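Side-chain contacts in serine racemase (Enterococcus faecalis, PDB 4ECL), which belongs to the alanine racemase family, pairing a TIM-barrel domain with a mainly beta C-terminal domain in its cytoplasmic part: residues 286-291 with 306-311; 280-285 with 333-338. All blocks are in the same frame, centred on the assembly; numbering follows the deposited sequence.

Interaction 1. Residues 286-291 with 306-311; sequences DGFPRN and APIVGK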
ATOM      1  N   ASP A 286       2.618  -6.029   2.433  1.00 18.81           N
ATOM      2  CA  ASP A 286       1.366  -6.624   1.977  1.00 17.36           C
ATOM      3  C   ASP A 286       0.194  -5.760   2.431  1.00 25.58           C
ATOM      4  O   ASP A 286      -0.961  -6.086   2.181  1.00 30.08           O
ATOM      5  CB  ASP A 286       1.210  -8.058   2.505  1.00 16.72           C
ATOM      6  CG  ASP A 286       2.283  -8.987   1.992  1.00 26.19           C
ATOM      7  OD1 ASP A 286       2.204  -9.396   0.810  1.00 23.53           O
ATOM      8  OD2 ASP A 286       3.194  -9.328   2.779  1.00 28.34           O
ATOM      9  N   GLY A 287       0.496  -4.654   3.103  1.00 26.39           N
ATOM     10  CA  GLY A 287      -0.540  -3.737   3.541  1.00 23.70           C
ATOM     11  C   GLY A 287      -1.069  -4.023   4.926  1.00 23.60           C
ATOM     12  O   GLY A 287      -2.089  -3.477   5.333  1.00 30.66           O
ATOM     13  N   PHE A 288      -0.403  -4.898   5.661  1.00 24.30           N
ATOM     14  CA  PHE A 288      -0.773  -5.097   7.052  1.00 20.91           C
ATOM     15  C   PHE A 288       0.091  -4.141   7.876  1.00 26.75           C
ATOM     16  O   PHE A 288       1.286  -4.361   8.039  1.00 31.81           O
ATOM     17  CB  PHE A 288      -0.580  -6.565   7.450  1.00 24.03           C
ATOM     18  CG  PHE A 288      -1.268  -6.948   8.733  1.00 26.15           C
ATOM     19  CD1 PHE A 288      -2.652  -6.996   8.808  1.00 31.63           C
ATOM     20  CD2 PHE A 288      -0.526  -7.272   9.864  1.00 27.66           C
ATOM     21  CE1 PHE A 288      -3.285  -7.347   9.984  1.00 29.09           C
ATOM     22  CE2 PHE A 288      -1.144  -7.627  11.044  1.00 26.05           C
ATOM     23  CZ  PHE A 288      -2.532  -7.662  11.107  1.00 29.98           C
ATOM     24  N   PRO A 289      -0.512  -3.054   8.376  1.00 28.70           N
ATOM     25  CA  PRO A 289       0.204  -1.901   8.947  1.00 26.43           C
ATOM     26  C   PRO A 289       1.217  -2.247  10.043  1.00 24.57           C
ATOM     27  O   PRO A 289       0.892  -2.939  10.999  1.00 26.36           O
ATOM     28  CB  PRO A 289      -0.920  -1.057   9.550  1.00 31.95           C
ATOM     29  CG  PRO A 289      -2.153  -1.470   8.813  1.00 32.28           C
ATOM     30  CD  PRO A 289      -1.975  -2.912   8.486  1.00 33.05           C
ATOM     31  N   ARG A 290       2.435  -1.739   9.902  1.00 25.32           N
ATOM     32  CA  ARG A 290       3.486  -1.990  10.877  1.00 19.70           C
ATOM     33  C   ARG A 290       3.130  -1.523  12.295  1.00 27.21           C
ATOM     34  O   ARG A 290       3.618  -2.083  13.269  1.00 23.90           O
ATOM     35  CB  ARG A 290       4.786  -1.342  10.418  1.00 22.05           C
ATOM     36  CG  ARG A 290       5.990  -1.736  11.236  1.00 26.84           C
ATOM     37  CD  ARG A 290       7.276  -1.145  10.676  1.00 39.18           C
ATOM     38  NE  ARG A 290       8.414  -1.540  11.496  1.00 51.31           N
ATOM     39  CZ  ARG A 290       8.864  -0.842  12.537  1.00 62.71           C
ATOM     40  NH1 ARG A 290       8.278   0.303  12.877  1.00 65.33           N
ATOM     41  NH2 ARG A 290       9.906  -1.288  13.232  1.00 62.72           N
ATOM     42  N   ASN A 291       2.264  -0.520  12.425  1.00 25.15           N
ATOM     43  CA  ASN A 291       1.901  -0.036  13.760  1.00 27.42           C
ATOM     44  C   ASN A 291       0.987  -1.002  14.532  1.00 29.33           C
ATOM     45  O   ASN A 291       0.646  -0.770  15.691  1.00 31.49           O
ATOM     46  CB  ASN A 291       1.319   1.384  13.711  1.00 34.76           C
ATOM     47  CG  ASN A 291      -0.023   1.446  13.001  1.00 41.74           C
ATOM     48  OD1 ASN A 291      -0.628   0.419  12.701  1.00 43.68           O
ATOM     49  ND2 ASN A 291      -0.499   2.663  12.739  1.00 38.99           N
ATOM     50  N   ALA A 306      -4.282 -15.227  18.691  1.00 34.27           N
ATOM     51  CA  ALA A 306      -2.828 -15.345  18.775  1.00 29.15           C
ATOM     52  C   ALA A 306      -2.234 -13.958  18.631  1.00 26.67           C
ATOM     53  O   ALA A 306      -2.224 -13.400  17.529  1.00 27.11           O
ATOM     54  CB  ALA A 306      -2.307 -16.259  17.682  1.00 25.79           C
ATOM     55  N   PRO A 307      -1.765 -13.379  19.746  1.00 27.25           N
ATOM     56  CA  PRO A 307      -1.249 -12.006  19.725  1.00 33.45           C
ATOM     57  C   PRO A 307       0.006 -11.899  18.862  1.00 35.95           C
ATOM     58  O   PRO A 307       0.836 -12.806  18.848  1.00 33.04           O
ATOM     59  CB  PRO A 307      -0.898 -11.732  21.190  1.00 36.73           C
ATOM     60  CG  PRO A 307      -1.656 -12.753  21.976  1.00 32.21           C
ATOM     61  CD  PRO A 307      -1.764 -13.954  21.099  1.00 31.86           C
ATOM     62  N   ILE A 308       0.125 -10.804  18.127  1.00 34.84           N
ATOM     63  CA  ILE A 308       1.319 -10.561  17.345  1.00 34.85           C
ATOM     64  C   ILE A 308       2.480 -10.270  18.292  1.00 37.58           C
ATOM     65  O   ILE A 308       2.348  -9.478  19.226  1.00 39.06           O
ATOM     66  CB  ILE A 308       1.112  -9.395  16.385  1.00 33.09           C
ATOM     67  CG1 ILE A 308      -0.073  -9.694  15.461  1.00 28.83           C
ATOM     68  CG2 ILE A 308       2.387  -9.138  15.598  1.00 35.06           C
ATOM     69  CD1 ILE A 308      -0.524  -8.507  14.640  1.00 36.52           C
ATOM     70  N   VAL A 309       3.611 -10.931  18.065  1.00 33.09           N
ATOM     71  CA  VAL A 309       4.775 -10.749  18.924  1.00 33.58           C
ATOM     72  C   VAL A 309       5.923 -10.089  18.155  1.00 36.13           C
ATOM     73  O   VAL A 309       6.214 -10.454  17.011  1.00 34.95           O
ATOM     74  CB  VAL A 309       5.219 -12.080  19.570  1.00 42.29           C
ATOM     75  CG1 VAL A 309       4.087 -12.656  20.402  1.00 39.57           C
ATOM     76  CG2 VAL A 309       5.628 -13.078  18.513  1.00 44.34           C
ATOM     77  N   GLY A 310       6.540  -9.087  18.776  1.00 37.60           N
ATOM     78  CA  GLY A 310       7.638  -8.360  18.166  1.00 35.81           C
ATOM     79  C   GLY A 310       7.159  -7.414  17.079  1.00 35.11           C
ATOM     80  O   GLY A 310       5.954  -7.226  16.889  1.00 35.68           O
ATOM     81  N   LYS A 311       8.105  -6.825  16.357  1.00 31.48           N
ATOM     82  CA  LYS A 311       7.773  -5.892  15.285  1.00 31.47           C
ATOM     83  C   LYS A 311       7.304  -6.646  14.047  1.00 31.09           C
ATOM     84  O   LYS A 311       7.713  -7.795  13.809  1.00 33.48           O
ATOM     85  CB  LYS A 311       8.984  -5.030  14.933  1.00 37.16           C
ATOM     86  CG  LYS A 311       9.703  -4.451  16.141  1.00 44.13           C
ATOM     87  CD  LYS A 311       8.789  -3.516  16.930  1.00 49.79           C
ATOM     88  CE  LYS A 311       8.504  -2.219  16.170  1.00 53.94           C
ATOM     89  NZ  LYS A 311       7.699  -1.239  16.970  1.00 54.71           N
TER
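F288 and I308 meet inside the beta-rich C-terminal domain of the alanine racemase fold. Here the loop after strand 275-280 passes strand 304-309 and the residues that follow it. Two contacts make up the interface, one apolar and one between cationic chains.

The apolar contact is F288 on I308, which approach from opposite directions. The methyl CD1 of I308 lies at the edge of the F288 ring, in its plane, 3.8 Å from CE2 and 4.2 Å from CZ. No ring face is used in this pair. In I308, CG1 lies opposite the carbonyl carbon (chi1 -58°) and chi2 is extended, which carries CD1 out to the ring. L317 of strand 317-320 also packs on F288. Both F288 and I308 are buried.

The second contact is made by R290 and K311, both partly exposed. R290 runs straight from CG to NE, while K311 is folded at chi2 and chi3 (-62° and -70°). The bend presents the methylene CE of K311 to the guanidinium of R290 at a slant. The two like charges are close, with R290 NH2 4.3 Å from K311 NZ, and they probably repel each other somewhat. The second subunit also reaches this place: E359 of that subunit accepts a hydrogen bond from the backbone N of R290, and R132 of that subunit donates one to the backbone O of K311. Within the pair itself, the closest approach is R290 NH2 to K311 CE, at 3.4 Å.

Interaction 2. Residues 280-285 with 333-338; sequences LPIGYA and ATLIGK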
ATOM      1  N   LEU A 280       4.125 -16.119  10.211  1.00 20.31           N
ATOM      2  CA  LEU A 280       3.226 -15.867   9.087  1.00 25.75           C
ATOM      3  C   LEU A 280       3.948 -15.075   7.999  1.00 27.34           C
ATOM      4  O   LEU A 280       4.633 -14.095   8.284  1.00 30.36           O
ATOM      5  CB  LEU A 280       2.006 -15.079   9.552  1.00 23.08           C
ATOM      6  CG  LEU A 280       1.091 -15.749  10.582  1.00 28.19           C
ATOM      7  CD1 LEU A 280      -0.044 -14.821  10.969  1.00 21.96           C
ATOM      8  CD2 LEU A 280       0.541 -17.066  10.047  1.00 29.04           C
ATOM      9  N   PRO A 281       3.783 -15.489   6.743  1.00 27.09           N
ATOM     10  CA  PRO A 281       4.467 -14.883   5.602  1.00 27.01           C
ATOM     11  C   PRO A 281       3.668 -13.701   5.089  1.00 27.20           C
ATOM     12  O   PRO A 281       3.333 -13.632   3.907  1.00 29.49           O
ATOM     13  CB  PRO A 281       4.456 -16.010   4.578  1.00 28.05           C
ATOM     14  CG  PRO A 281       3.140 -16.701   4.849  1.00 26.30           C
ATOM     15  CD  PRO A 281       2.904 -16.595   6.332  1.00 24.59           C
ATOM     16  N   ILE A 282       3.328 -12.791   5.994  1.00 27.54           N
ATOM     17  CA  ILE A 282       2.692 -11.542   5.618  1.00 23.38           C
ATOM     18  C   ILE A 282       3.300 -10.408   6.426  1.00 24.84           C
ATOM     19  O   ILE A 282       3.541 -10.546   7.630  1.00 21.63           O
ATOM     20  CB  ILE A 282       1.170 -11.572   5.821  1.00 23.69           C
ATOM     21  CG1 ILE A 282       0.532 -10.291   5.277  1.00 20.70           C
ATOM     22  CG2 ILE A 282       0.809 -11.738   7.294  1.00 21.41           C
ATOM     23  CD1 ILE A 282      -1.009 -10.288   5.455  1.00 20.73           C
ATOM     24  N   GLY A 283       3.575  -9.293   5.756  1.00 25.68           N
ATOM     25  CA  GLY A 283       4.176  -8.151   6.418  1.00 28.11           C
ATOM     26  C   GLY A 283       3.563  -6.828   6.002  1.00 27.69           C
ATOM     27  O   GLY A 283       2.485  -6.791   5.389  1.00 22.59           O
ATOM     28  N   TYR A 284       4.246  -5.728   6.319  1.00 23.96           N
ATOM     29  CA  TYR A 284       3.667  -4.416   6.028  1.00 23.46           C
ATOM     30  C   TYR A 284       3.635  -4.106   4.530  1.00 23.37           C
ATOM     31  O   TYR A 284       2.744  -3.414   4.068  1.00 29.13           O
ATOM     32  CB  TYR A 284       4.284  -3.294   6.871  1.00 18.03           C
ATOM     33  CG  TYR A 284       5.797  -3.169   6.817  1.00 19.15           C
ATOM     34  CD1 TYR A 284       6.436  -2.652   5.693  1.00 19.88           C
ATOM     35  CD2 TYR A 284       6.579  -3.517   7.910  1.00 25.37           C
ATOM     36  CE1 TYR A 284       7.818  -2.518   5.650  1.00 29.46           C
ATOM     37  CE2 TYR A 284       7.964  -3.384   7.880  1.00 31.50           C
ATOM     38  CZ  TYR A 284       8.575  -2.887   6.747  1.00 27.76           C
ATOM     39  OH  TYR A 284       9.937  -2.763   6.713  1.00 28.01           O
ATOM     40  N   ALA A 285       4.560  -4.669   3.757  1.00 28.80           N
ATOM     41  CA  ALA A 285       4.501  -4.497   2.302  1.00 28.76           C
ATOM     42  C   ALA A 285       3.236  -5.109   1.707  1.00 23.57           C
ATOM     43  O   ALA A 285       2.815  -4.744   0.613  1.00 29.45           O
ATOM     44  CB  ALA A 285       5.724  -5.072   1.631  1.00 26.18           C
ATOM     45  N   ALA A 333      -4.160 -18.621   9.323  1.00 22.16           N
ATOM     46  CA  ALA A 333      -4.386 -17.527  10.252  1.00 28.17           C
ATOM     47  C   ALA A 333      -5.320 -16.496   9.605  1.00 28.07           C
ATOM     48  O   ALA A 333      -5.132 -16.111   8.451  1.00 22.23           O
ATOM     49  CB  ALA A 333      -3.062 -16.867  10.628  1.00 28.69           C
ATOM     50  N   THR A 334      -6.311 -16.045  10.364  1.00 25.50           N
ATOM     51  CA  THR A 334      -7.257 -15.041   9.898  1.00 25.06           C
ATOM     52  C   THR A 334      -6.886 -13.702  10.531  1.00 21.90           C
ATOM     53  O   THR A 334      -6.986 -13.539  11.749  1.00 28.61           O
ATOM     54  CB  THR A 334      -8.692 -15.465  10.273  1.00 28.71           C
ATOM     55  OG1 THR A 334      -9.025 -16.646   9.537  1.00 27.77           O
ATOM     56  CG2 THR A 334      -9.700 -14.380   9.941  1.00 27.11           C
ATOM     57  N   LEU A 335      -6.411 -12.764   9.719  1.00 18.03           N
ATOM     58  CA  LEU A 335      -6.002 -11.459  10.230  1.00 23.18           C
ATOM     59  C   LEU A 335      -7.166 -10.478  10.186  1.00 26.36           C
ATOM     60  O   LEU A 335      -7.235  -9.523  10.968  1.00 23.51           O
ATOM     61  CB  LEU A 335      -4.811 -10.906   9.435  1.00 22.20           C
ATOM     62  CG  LEU A 335      -3.517 -11.721   9.502  1.00 21.07           C
ATOM     63  CD1 LEU A 335      -3.511 -12.866   8.478  1.00 23.90           C
ATOM     64  CD2 LEU A 335      -2.293 -10.828   9.324  1.00 20.55           C
ATOM     65  N   ILE A 336      -8.069 -10.717   9.247  1.00 25.77           N
ATOM     66  CA  ILE A 336      -9.321  -9.980   9.164  1.00 24.89           C
ATOM     67  C   ILE A 336     -10.348 -11.006   8.751  1.00 25.55           C
ATOM     68  O   ILE A 336     -10.145 -11.703   7.753  1.00 26.51           O
ATOM     69  CB  ILE A 336      -9.288  -8.877   8.079  1.00 20.65           C
ATOM     70  CG1 ILE A 336      -8.317  -7.756   8.453  1.00 22.51           C
ATOM     71  CG2 ILE A 336     -10.691  -8.293   7.871  1.00 29.08           C
ATOM     72  CD1 ILE A 336      -8.148  -6.705   7.361  1.00 23.48           C
ATOM     73  N   GLY A 337     -11.436 -11.118   9.514  1.00 24.74           N
ATOM     74  CA  GLY A 337     -12.468 -12.093   9.209  1.00 26.16           C
ATOM     75  C   GLY A 337     -12.894 -12.973  10.377  1.00 26.87           C
ATOM     76  O   GLY A 337     -12.616 -12.664  11.539  1.00 23.99           O
ATOM     77  N   LYS A 338     -13.577 -14.073  10.062  1.00 32.45           N
ATOM     78  CA  LYS A 338     -14.137 -14.975  11.080  1.00 32.27           C
ATOM     79  C   LYS A 338     -13.424 -16.313  11.116  1.00 37.48           C
ATOM     80  O   LYS A 338     -12.988 -16.830  10.085  1.00 39.11           O
ATOM     81  CB  LYS A 338     -15.622 -15.263  10.821  1.00 36.21           C
ATOM     82  CG  LYS A 338     -16.540 -14.072  10.829  1.00 37.08           C
ATOM     83  CD  LYS A 338     -17.987 -14.529  10.610  1.00 49.54           C
ATOM     84  CE  LYS A 338     -18.902 -13.382  10.143  1.00 54.45           C
ATOM     85  NZ  LYS A 338     -18.572 -12.898   8.765  1.00 53.52           N
TER
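The branched end of L280 packs on the methyl of A333 at the start of this contact, and I282 meets L335 two residues further along each segment. All four residues are buried. Their contacts are apolar.

A333 offers a single methyl. Its CB sits against the forked end of L280, 3.7 Å from CD1 and 3.7 Å from CD2, so both branches of the leucine share it. I301 of strand 298-301 also packs on A333, and V251 of strand 245-257 on L280.

I282 and L335 reach toward each other tip to tip. The methyl CD2 of L335 touches CG2 of I282 at 3.8 Å and the end methyl CD1 of I282 at 4.1 Å. It therefore meets both branches of the isoleucine. With CG1 of I282 opposite the backbone N (chi1 -174°), CG2 sits between that N and the carbonyl carbon, and from there both CG2 and CD1 reach the leucine methyl. V299 of strand 298-301 also packs on L335.

Strands 275-280 and 332-334 both pair with strand 245-257 in the mixed sheet of the C-terminal domain, one of the two domains of the alanine racemase fold. P281 is the centre of an inverse gamma turn, where I282 N gives a weak hydrogen bond to L280 O at 2.9 Å. L335 and I336 form a classic beta bulge, both facing L247 of strand 245-257. The chain turns a corner there, through 335-337.

T334 points away from the 280-285 segment, and its OG1 is hydrogen-bonded to K248 NZ.

From the N terminus, the chain leaves strand 275-280 through 280-285 and continues directly into 286-291. It then forms strand 298-301 and turns back along strand 304-309. There interaction 1 closes the shorter loop, with 14 residues between its segments. The chain continues through strand 317-320 to strand 332-334. Interaction 2 closes the longer loop there, with 47 residues between its segments, so interaction 1 is nested inside it. The centres of the two contacts lie about 8 Å apart. F288 CZ and L335 CD2 join them at 3.6 Å, and R290 packs on Y284. Together they tie the loop after strand 275-280 to two strands of the mixed sheet, beside the second subunit.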